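Local coordinates for protein nitrilotriacetate monooxygenase (Burkholderia pseudomallei, PDB 3SDO) that probably works as a flavin-dependent monooxygenase, using FMN and molecular oxygen to oxidise its substrate, at residues A[22-27]-A[293-298]; A[29-34]-A[398-403]; A[302-307]-A[353-358]. All blocks are in the same frame, centred on the assembly; numbering follows the deposited sequence.

Overall arrangement
From the N terminus, the loop between strand 11-15 and helix 39-51 supplies one side of two contacts. Its residues 22-27 close interaction 1 with 293-298, which runs into the start of helix 297-307. A few residues on, 29-34 close interaction 2 with 398-403, at the start of helix 401-418. The two chain loops cross and touch, with Asn22 N lying 3.0 Å from Pro399 O, a probable hydrogen bond. Interaction 3 joins helices 297-307 and 351-363 after interaction 1 has closed, and falls wholly within the span of interaction 2. Tyr356 OH, 2.6 Å from Leu295 O, links interactions 1 and 3, so helices beyond the barrel are tied to its loops.

Interaction 1 (A[22-27]-A[293-298]); sequences NMNAWK and DLLSPR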
loop_
_atom_site.group_PDB
_atom_site.type_symbol
_atom_site.label_atom_id
_atom_site.label_comp_id
_atom_site.label_asym_id
_atom_site.label_seq_id
_atom_site.Cartn_x
_atom_site.Cartn_y
_atom_site.Cartn_z
ATOM N N ASN A 22 10.920 18.294 9.250
ATOM C CA ASN A 22 12.196 18.926 8.907
ATOM C C ASN A 22 13.023 17.949 8.057
ATOM O O ASN A 22 13.202 16.778 8.426
ATOM C CB ASN A 22 12.956 19.369 10.165
ATOM C CG ASN A 22 14.250 20.099 9.840
ATOM O OD1 ASN A 22 15.192 19.500 9.319
ATOM N ND2 ASN A 22 14.286 21.402 10.100
ATOM N N MET A 23 13.530 18.435 6.932
ATOM C CA MET A 23 14.215 17.576 5.975
ATOM C C MET A 23 15.409 16.839 6.599
ATOM O O MET A 23 15.753 15.745 6.153
ATOM C CB MET A 23 14.646 18.374 4.726
ATOM C CG MET A 23 15.783 19.371 4.911
ATOM S SD MET A 23 16.465 20.066 3.358
ATOM C CE MET A 23 14.957 20.298 2.410
ATOM N N ASN A 24 16.025 17.453 7.613
ATOM C CA ASN A 24 17.200 16.893 8.283
ATOM C C ASN A 24 16.913 16.245 9.647
ATOM O O ASN A 24 17.820 16.030 10.446
ATOM C CB ASN A 24 18.280 17.954 8.396
ATOM C CG ASN A 24 19.024 18.185 7.054
ATOM O OD1 ASN A 24 18.770 17.493 6.048
ATOM N ND2 ASN A 24 19.924 19.158 7.042
ATOM N N ALA A 25 15.658 15.868 9.863
ATOM C CA ALA A 25 15.234 15.287 11.133
ATOM C C ALA A 25 15.933 13.951 11.434
ATOM O O ALA A 25 16.037 13.555 12.606
ATOM C CB ALA A 25 13.690 15.113 11.154
ATOM N N TRP A 26 16.414 13.263 10.396
ATOM C CA TRP A 26 17.139 11.984 10.586
ATOM C C TRP A 26 18.381 12.140 11.473
ATOM O O TRP A 26 18.913 11.139 11.982
ATOM C CB TRP A 26 17.574 11.361 9.252
ATOM C CG TRP A 26 18.642 12.116 8.505
ATOM C CD1 TRP A 26 18.457 13.162 7.623
ATOM C CD2 TRP A 26 20.054 11.880 8.546
ATOM N NE1 TRP A 26 19.665 13.602 7.138
ATOM C CE2 TRP A 26 20.666 12.831 7.681
ATOM C CE3 TRP A 26 20.862 10.960 9.217
ATOM C CZ2 TRP A 26 22.042 12.881 7.474
ATOM C CZ3 TRP A 26 22.248 11.029 9.027
ATOM C CH2 TRP A 26 22.820 11.974 8.155
ATOM N N LYS A 27 18.880 13.372 11.583
ATOM C CA LYS A 27 20.044 13.673 12.420
ATOM C C LYS A 27 19.695 13.799 13.908
ATOM O O LYS A 27 20.596 13.776 14.750
ATOM C CB LYS A 27 20.719 14.992 12.010
ATOM C CG LYS A 27 21.216 15.115 10.579
ATOM C CD LYS A 27 22.045 16.420 10.456
ATOM C CE LYS A 27 22.359 16.790 9.029
ATOM N NZ LYS A 27 22.869 18.205 8.847
ATOM N N ASP A 293 19.434 23.939 13.961
ATOM C CA ASP A 293 20.799 23.452 13.735
ATOM C C ASP A 293 20.888 22.066 13.081
ATOM O O ASP A 293 21.985 21.557 12.871
ATOM C CB ASP A 293 21.598 23.462 15.034
ATOM C CG ASP A 293 21.852 24.874 15.554
ATOM O OD1 ASP A 293 21.657 25.862 14.807
ATOM O OD2 ASP A 293 22.238 24.993 16.726
ATOM N N LEU A 294 19.749 21.472 12.766
ATOM C CA LEU A 294 19.694 20.269 11.935
ATOM C C LEU A 294 20.215 20.552 10.518
ATOM O O LEU A 294 20.754 19.663 9.861
ATOM C CB LEU A 294 18.260 19.740 11.851
ATOM C CG LEU A 294 17.671 19.175 13.156
ATOM C CD1 LEU A 294 16.284 18.613 12.916
ATOM C CD2 LEU A 294 18.561 18.119 13.765
ATOM N N LEU A 295 20.046 21.790 10.065
ATOM C CA LEU A 295 20.746 22.280 8.873
ATOM C C LEU A 295 22.133 22.763 9.302
ATOM O O LEU A 295 22.237 23.663 10.148
ATOM C CB LEU A 295 19.952 23.448 8.268
ATOM C CG LEU A 295 20.141 23.772 6.799
ATOM C CD1 LEU A 295 19.747 22.612 5.947
ATOM C CD2 LEU A 295 19.306 24.987 6.432
ATOM N N SER A 296 23.194 22.199 8.722
ATOM C CA SER A 296 24.556 22.689 8.994
ATOM C C SER A 296 24.752 24.082 8.351
ATOM O O SER A 296 24.005 24.458 7.454
ATOM C CB SER A 296 25.617 21.733 8.429
ATOM O OG SER A 296 25.550 21.687 7.002
ATOM N N PRO A 297 25.754 24.841 8.806
ATOM C CA PRO A 297 26.049 26.126 8.157
ATOM C C PRO A 297 26.259 26.015 6.640
ATOM O O PRO A 297 25.683 26.796 5.880
ATOM C CB PRO A 297 27.303 26.595 8.876
ATOM C CG PRO A 297 27.141 26.058 10.262
ATOM C CD PRO A 297 26.460 24.713 10.099
ATOM N N ARG A 298 27.019 25.023 6.209
ATOM C CA ARG A 298 27.229 24.811 4.786
ATOM C C ARG A 298 25.920 24.642 4.003
ATOM O O ARG A 298 25.796 25.143 2.879
ATOM C CB ARG A 298 28.087 23.581 4.552
ATOM C CG ARG A 298 28.304 23.272 3.077
ATOM C CD ARG A 298 29.105 22.021 2.898
ATOM N NE ARG A 298 30.425 22.187 3.501
ATOM C CZ ARG A 298 31.500 22.685 2.895
ATOM N NH1 ARG A 298 31.464 23.088 1.622
ATOM N NH2 ARG A 298 32.636 22.775 3.577
#
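With CG anti to the carbonyl carbon in both Lys27 (chi1 -58°) and Asn24 (chi1 -77°), the two side chains reach the carbonyl oxygen of Leu294. The lysine chain is extended beyond CG, and its NZ lies 2.8 Å from Leu294 O and donates a hydrogen bond. Asn24 ND2 donates to Leu294 O over 3.0 Å. The two nitrogens arrive from opposite faces of the Leu294 carbonyl plane: the amide donor stands well above it, whereas the ammonium is only moderately tilted. One oxygen is thus gripped twice. Asn24 sits in a type I beta turn running from Asn22 to Ala25, and Asn22 OD1 accepts from Asn24 N at 2.8 Å, forming an Asx turn inside it. The Leu294 side chain rests on this folded loop, its CD1 3.9 Å from Asn22 OD1 and also 3.9 Å from Ala25 CA, while CD2 lies 4.2 Å from Lys27 CB. Leu295 adds its CD1, 3.6 Å from Asn24 ND2. Ser296 is the N-cap of helix 297-307, and its OG bonds to Glu299, just past the segment. That outside glutamate also forms a salt bridge with Lys27 NZ and accepts from Asn24 ND2, so both donors to Leu294 O are positioned by a second-shell carboxylate. Behind Lys27, whose CG lies over the centre of the Trp26 ring, that indole meets Phe182 of the second subunit.

Interaction 2 (A[29-34]-A[398-403]); sequences PSVPPD and LPVTGF
Ser30 OG accepts a hydrogen bond from Phe403 N, 3.2 Å away with an N-H...O angle of 157°. The same oxygen lies in the plane of the Phe403 ring at its edge, 3.6 Å from CD2, and touches Val400 CG1 at 3.3 Å. Its chi1 of 72° sets OG between the backbone N and the carbonyl carbon of Ser30. Beside it, Val31 points CG1 at the backbone of Gly402, 3.3 Å from the N, and meets Val400 CG1 at 3.9 Å. Gly402 has no side chain, and its CA lies 3.7 Å from Val31 CG1. In the next shell, His28 ND1 is a second hydrogen-bonding partner of Ser30 OG, and the His28 ring also meets that of Phe403. Thr401 OG1 bonds to Gly18 O, tying the start of helix 401-418 to the loop after strand 11-15. On the subunit boundary, Val31 O accepts from Arg177 of the second subunit. The contact thus lies between two helices of the TIM-barrel-like fold: Phe41 of helix 39-51 packs against Val31 and Thr401, and Lys287 and Val291 of helix 281-292 against Phe403, with strand 393-396 leading into the segment.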
loop_
_atom_site.group_PDB
_atom_site.type_symbol
_atom_site.label_atom_id
_atom_site.label_comp_id
_atom_site.label_asym_id
_atom_site.label_seq_id
_atom_site.Cartn_x
_atom_site.Cartn_y
_atom_site.Cartn_z
ATOM N N PRO A 29 18.712 13.005 17.670
ATOM C CA PRO A 29 18.833 11.791 18.493
ATOM C C PRO A 29 17.534 11.197 19.024
ATOM O O PRO A 29 17.549 10.072 19.466
ATOM C CB PRO A 29 19.726 12.221 19.671
ATOM C CG PRO A 29 19.746 13.707 19.658
ATOM C CD PRO A 29 19.442 14.150 18.257
ATOM N N SER A 30 16.425 11.931 18.994
ATOM C CA SER A 30 15.153 11.382 19.469
ATOM C C SER A 30 14.474 10.414 18.474
ATOM O O SER A 30 13.418 9.849 18.789
ATOM C CB SER A 30 14.185 12.519 19.821
ATOM O OG SER A 30 13.675 13.188 18.650
ATOM N N VAL A 31 15.041 10.256 17.277
ATOM C CA VAL A 31 14.546 9.282 16.303
ATOM C C VAL A 31 15.677 8.377 15.831
ATOM O O VAL A 31 16.836 8.764 15.899
ATOM C CB VAL A 31 13.864 9.981 15.074
ATOM C CG1 VAL A 31 12.701 10.887 15.533
ATOM C CG2 VAL A 31 14.896 10.765 14.254
ATOM N N PRO A 32 15.349 7.151 15.365
ATOM C CA PRO A 32 16.401 6.358 14.707
ATOM C C PRO A 32 16.808 6.997 13.372
ATOM O O PRO A 32 15.960 7.577 12.682
ATOM C CB PRO A 32 15.741 4.983 14.447
ATOM C CG PRO A 32 14.308 5.139 14.687
ATOM C CD PRO A 32 14.014 6.543 15.214
ATOM N N PRO A 33 18.078 6.877 12.997
ATOM C CA PRO A 33 18.555 7.492 11.759
ATOM C C PRO A 33 17.789 7.022 10.515
ATOM O O PRO A 33 17.563 7.814 9.594
ATOM C CB PRO A 33 20.027 7.029 11.653
ATOM C CG PRO A 33 20.364 6.367 12.898
ATOM C CD PRO A 33 19.130 6.136 13.713
ATOM N N ASP A 34 17.387 5.750 10.496
ATOM C CA ASP A 34 16.609 5.196 9.353
ATOM C C ASP A 34 15.091 5.291 9.568
ATOM O O ASP A 34 14.315 4.546 8.960
ATOM C CB ASP A 34 16.998 3.728 9.124
ATOM C CG ASP A 34 16.629 2.833 10.293
ATOM O OD1 ASP A 34 16.193 3.342 11.335
ATOM O OD2 ASP A 34 16.794 1.614 10.175
ATOM N N LEU A 398 5.169 17.764 12.719
ATOM C CA LEU A 398 6.174 18.129 13.711
ATOM C C LEU A 398 7.572 18.068 13.096
ATOM O O LEU A 398 7.889 17.141 12.356
ATOM C CB LEU A 398 6.072 17.258 14.960
ATOM C CG LEU A 398 4.753 17.530 15.694
ATOM C CD1 LEU A 398 4.196 16.277 16.329
ATOM C CD2 LEU A 398 4.923 18.698 16.696
ATOM N N PRO A 399 8.414 19.075 13.393
ATOM C CA PRO A 399 9.735 19.117 12.786
ATOM C C PRO A 399 10.527 17.798 12.976
ATOM O O PRO A 399 11.175 17.320 12.048
ATOM C CB PRO A 399 10.412 20.303 13.509
ATOM C CG PRO A 399 9.331 21.176 13.879
ATOM C CD PRO A 399 8.169 20.257 14.236
ATOM N N VAL A 400 10.437 17.216 14.172
ATOM C CA VAL A 400 11.054 15.930 14.487
ATOM C C VAL A 400 9.960 15.071 15.137
ATOM O O VAL A 400 9.395 15.461 16.154
ATOM C CB VAL A 400 12.277 16.105 15.436
ATOM C CG1 VAL A 400 12.815 14.743 15.896
ATOM C CG2 VAL A 400 13.404 16.907 14.750
ATOM N N THR A 401 9.653 13.928 14.527
ATOM C CA THR A 401 8.519 13.088 14.922
ATOM C C THR A 401 8.688 12.465 16.330
ATOM O O THR A 401 7.698 12.125 16.989
ATOM C CB THR A 401 8.301 11.948 13.899
ATOM O OG1 THR A 401 8.429 12.452 12.551
ATOM C CG2 THR A 401 6.931 11.317 14.084
ATOM N N GLY A 402 9.935 12.306 16.762
ATOM C CA GLY A 402 10.263 11.829 18.114
ATOM C C GLY A 402 9.827 12.798 19.198
ATOM O O GLY A 402 8.695 12.742 19.675
ATOM N N PHE A 403 10.711 13.699 19.605
ATOM C CA PHE A 403 10.381 14.602 20.718
ATOM C C PHE A 403 9.218 15.512 20.390
ATOM O O PHE A 403 8.464 15.872 21.279
ATOM C CB PHE A 403 11.589 15.418 21.182
ATOM C CG PHE A 403 11.849 16.648 20.370
ATOM C CD1 PHE A 403 11.198 17.826 20.659
ATOM C CD2 PHE A 403 12.750 16.624 19.324
ATOM C CE1 PHE A 403 11.447 18.968 19.926
ATOM C CE2 PHE A 403 13.000 17.760 18.582
ATOM C CZ PHE A 403 12.348 18.938 18.881
#

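Interaction 3 (A[302-307]-A[353-358]); sequences AYLSHF and EVAYEV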
loop_
_atom_site.group_PDB
_atom_site.type_symbol
_atom_site.label_atom_id
_atom_site.label_comp_id
_atom_site.label_asym_id
_atom_site.label_seq_id
_atom_site.Cartn_x
_atom_site.Cartn_y
_atom_site.Cartn_z
ATOM N N ALA A 302 24.597 26.886 0.979
ATOM C CA ALA A 302 24.422 26.314 -0.363
ATOM C C ALA A 302 23.065 26.716 -0.922
ATOM O O ALA A 302 22.917 26.969 -2.121
ATOM C CB ALA A 302 24.556 24.765 -0.337
ATOM N N TYR A 303 22.081 26.792 -0.037
ATOM C CA TYR A 303 20.752 27.198 -0.420
ATOM C C TYR A 303 20.630 28.715 -0.643
ATOM O O TYR A 303 19.880 29.158 -1.517
ATOM C CB TYR A 303 19.729 26.672 0.601
ATOM C CG TYR A 303 18.299 26.798 0.120
ATOM C CD1 TYR A 303 17.825 26.013 -0.935
ATOM C CD2 TYR A 303 17.425 27.717 0.709
ATOM C CE1 TYR A 303 16.517 26.139 -1.391
ATOM C CE2 TYR A 303 16.123 27.850 0.266
ATOM C CZ TYR A 303 15.664 27.064 -0.788
ATOM O OH TYR A 303 14.362 27.196 -1.235
ATOM N N LEU A 304 21.364 29.528 0.117
ATOM C CA LEU A 304 21.492 30.953 -0.208
ATOM C C LEU A 304 22.144 31.167 -1.587
ATOM O O LEU A 304 21.764 32.067 -2.347
ATOM C CB LEU A 304 22.400 31.664 0.793
ATOM C CG LEU A 304 21.932 32.619 1.885
ATOM C CD1 LEU A 304 23.182 33.385 2.289
ATOM C CD2 LEU A 304 20.805 33.575 1.481
ATOM N N SER A 305 23.176 30.374 -1.860
ATOM C CA SER A 305 23.918 30.413 -3.133
ATOM C C SER A 305 22.961 30.273 -4.334
ATOM O O SER A 305 23.141 30.922 -5.361
ATOM C CB SER A 305 24.973 29.281 -3.123
ATOM O OG SER A 305 25.847 29.322 -4.240
ATOM N N HIS A 306 21.940 29.440 -4.175
ATOM C CA HIS A 306 20.891 29.213 -5.178
ATOM C C HIS A 306 20.239 30.515 -5.697
ATOM O O HIS A 306 19.916 30.648 -6.886
ATOM C CB HIS A 306 19.834 28.255 -4.552
ATOM C CG HIS A 306 18.581 28.084 -5.347
ATOM N ND1 HIS A 306 18.551 27.446 -6.570
ATOM C CD2 HIS A 306 17.299 28.432 -5.075
ATOM C CE1 HIS A 306 17.310 27.433 -7.028
ATOM N NE2 HIS A 306 16.529 28.023 -6.138
ATOM N N PHE A 307 20.041 31.471 -4.802
ATOM C CA PHE A 307 19.347 32.692 -5.154
ATOM C C PHE A 307 20.259 33.738 -5.772
ATOM O O PHE A 307 19.773 34.700 -6.356
ATOM C CB PHE A 307 18.625 33.244 -3.929
ATOM C CG PHE A 307 17.516 32.337 -3.425
ATOM C CD1 PHE A 307 16.445 32.015 -4.238
ATOM C CD2 PHE A 307 17.558 31.803 -2.148
ATOM C CE1 PHE A 307 15.425 31.175 -3.784
ATOM C CE2 PHE A 307 16.540 30.952 -1.687
ATOM C CZ PHE A 307 15.473 30.646 -2.508
ATOM N N GLU A 353 22.934 34.425 10.468
ATOM C CA GLU A 353 21.524 34.729 10.792
ATOM C C GLU A 353 20.708 34.859 9.509
ATOM O O GLU A 353 19.598 34.367 9.439
ATOM C CB GLU A 353 21.405 36.014 11.631
ATOM C CG GLU A 353 21.895 35.846 13.055
ATOM C CD GLU A 353 22.042 37.175 13.810
ATOM O OE1 GLU A 353 22.300 38.225 13.173
ATOM O OE2 GLU A 353 21.927 37.158 15.055
ATOM N N VAL A 354 21.274 35.496 8.482
ATOM C CA VAL A 354 20.575 35.565 7.194
ATOM C C VAL A 354 20.378 34.179 6.603
ATOM O O VAL A 354 19.270 33.858 6.177
ATOM C CB VAL A 354 21.285 36.440 6.151
ATOM C CG1 VAL A 354 20.660 36.214 4.782
ATOM C CG2 VAL A 354 21.210 37.905 6.554
ATOM N N ALA A 355 21.427 33.355 6.594
ATOM C CA ALA A 355 21.370 32.036 5.938
ATOM C C ALA A 355 20.299 31.162 6.578
ATOM O O ALA A 355 19.587 30.428 5.875
ATOM C CB ALA A 355 22.725 31.315 6.003
ATOM N N TYR A 356 20.228 31.218 7.907
ATOM C CA TYR A 356 19.292 30.383 8.665
ATOM C C TYR A 356 17.871 30.951 8.609
ATOM O O TYR A 356 16.924 30.187 8.500
ATOM C CB TYR A 356 19.775 30.165 10.113
ATOM C CG TYR A 356 20.763 29.020 10.232
ATOM C CD1 TYR A 356 22.128 29.252 10.271
ATOM C CD2 TYR A 356 20.329 27.711 10.279
ATOM C CE1 TYR A 356 23.035 28.212 10.372
ATOM C CE2 TYR A 356 21.220 26.662 10.373
ATOM C CZ TYR A 356 22.576 26.912 10.420
ATOM O OH TYR A 356 23.482 25.878 10.518
ATOM N N GLU A 357 17.729 32.279 8.654
ATOM C CA GLU A 357 16.431 32.943 8.401
ATOM C C GLU A 357 15.764 32.412 7.148
ATOM O O GLU A 357 14.577 32.041 7.154
ATOM C CB GLU A 357 16.617 34.456 8.191
ATOM C CG GLU A 357 16.601 35.274 9.436
ATOM C CD GLU A 357 15.239 35.344 10.048
ATOM O OE1 GLU A 357 14.249 35.347 9.283
ATOM O OE2 GLU A 357 15.161 35.383 11.296
ATOM N N VAL A 358 16.527 32.442 6.064
ATOM C CA VAL A 358 16.096 31.909 4.784
ATOM C C VAL A 358 15.824 30.414 4.986
ATOM O O VAL A 358 14.654 29.993 5.013
ATOM C CB VAL A 358 17.158 32.199 3.710
ATOM C CG1 VAL A 358 16.824 31.544 2.379
ATOM C CG2 VAL A 358 17.304 33.735 3.529
#
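Leu304 lies against three residues of helix 351-363. Its chi1 of -106° is away from the usual staggered values, and chi2 of -162° places CD1 roughly anti to CA. CG rests 4.1 Å from Ala355 CA, and CD1 lies 4.3 Å from Ala355 CB. The other branch, CD2, reaches Val354 CG1 at 4.2 Å and Val358 CG2 at 4.1 Å, where the Leu304 and Val358 side chains cross at about a right angle. Val358 uses both its methyls: CG1, anti to the backbone N, obliquely meets Phe307 CE2 at 4.1 Å and Tyr303 CD2 at 4.2 Å. Phe307 and Val358 run past each other in opposite directions, and His306 CD2 lies over one face of the Phe307 ring. The short helix axes pass 9.6 Å apart at 83°, nearly perpendicular, with the CA atoms of Leu304 and Ala355 the nearest pair. Ile340 of helix 334-346 packs on Leu304, Val354 and Val358, making this a three-helix junction, and Phe333 meets the Phe307 ring edge-to-face. No hydrogen bond or salt bridge joins the two segments: shape fit of methyls, the Leu304 methine, the Ala355 alpha carbon and ring carbons holds them, with Tyr303 at the exposed margin.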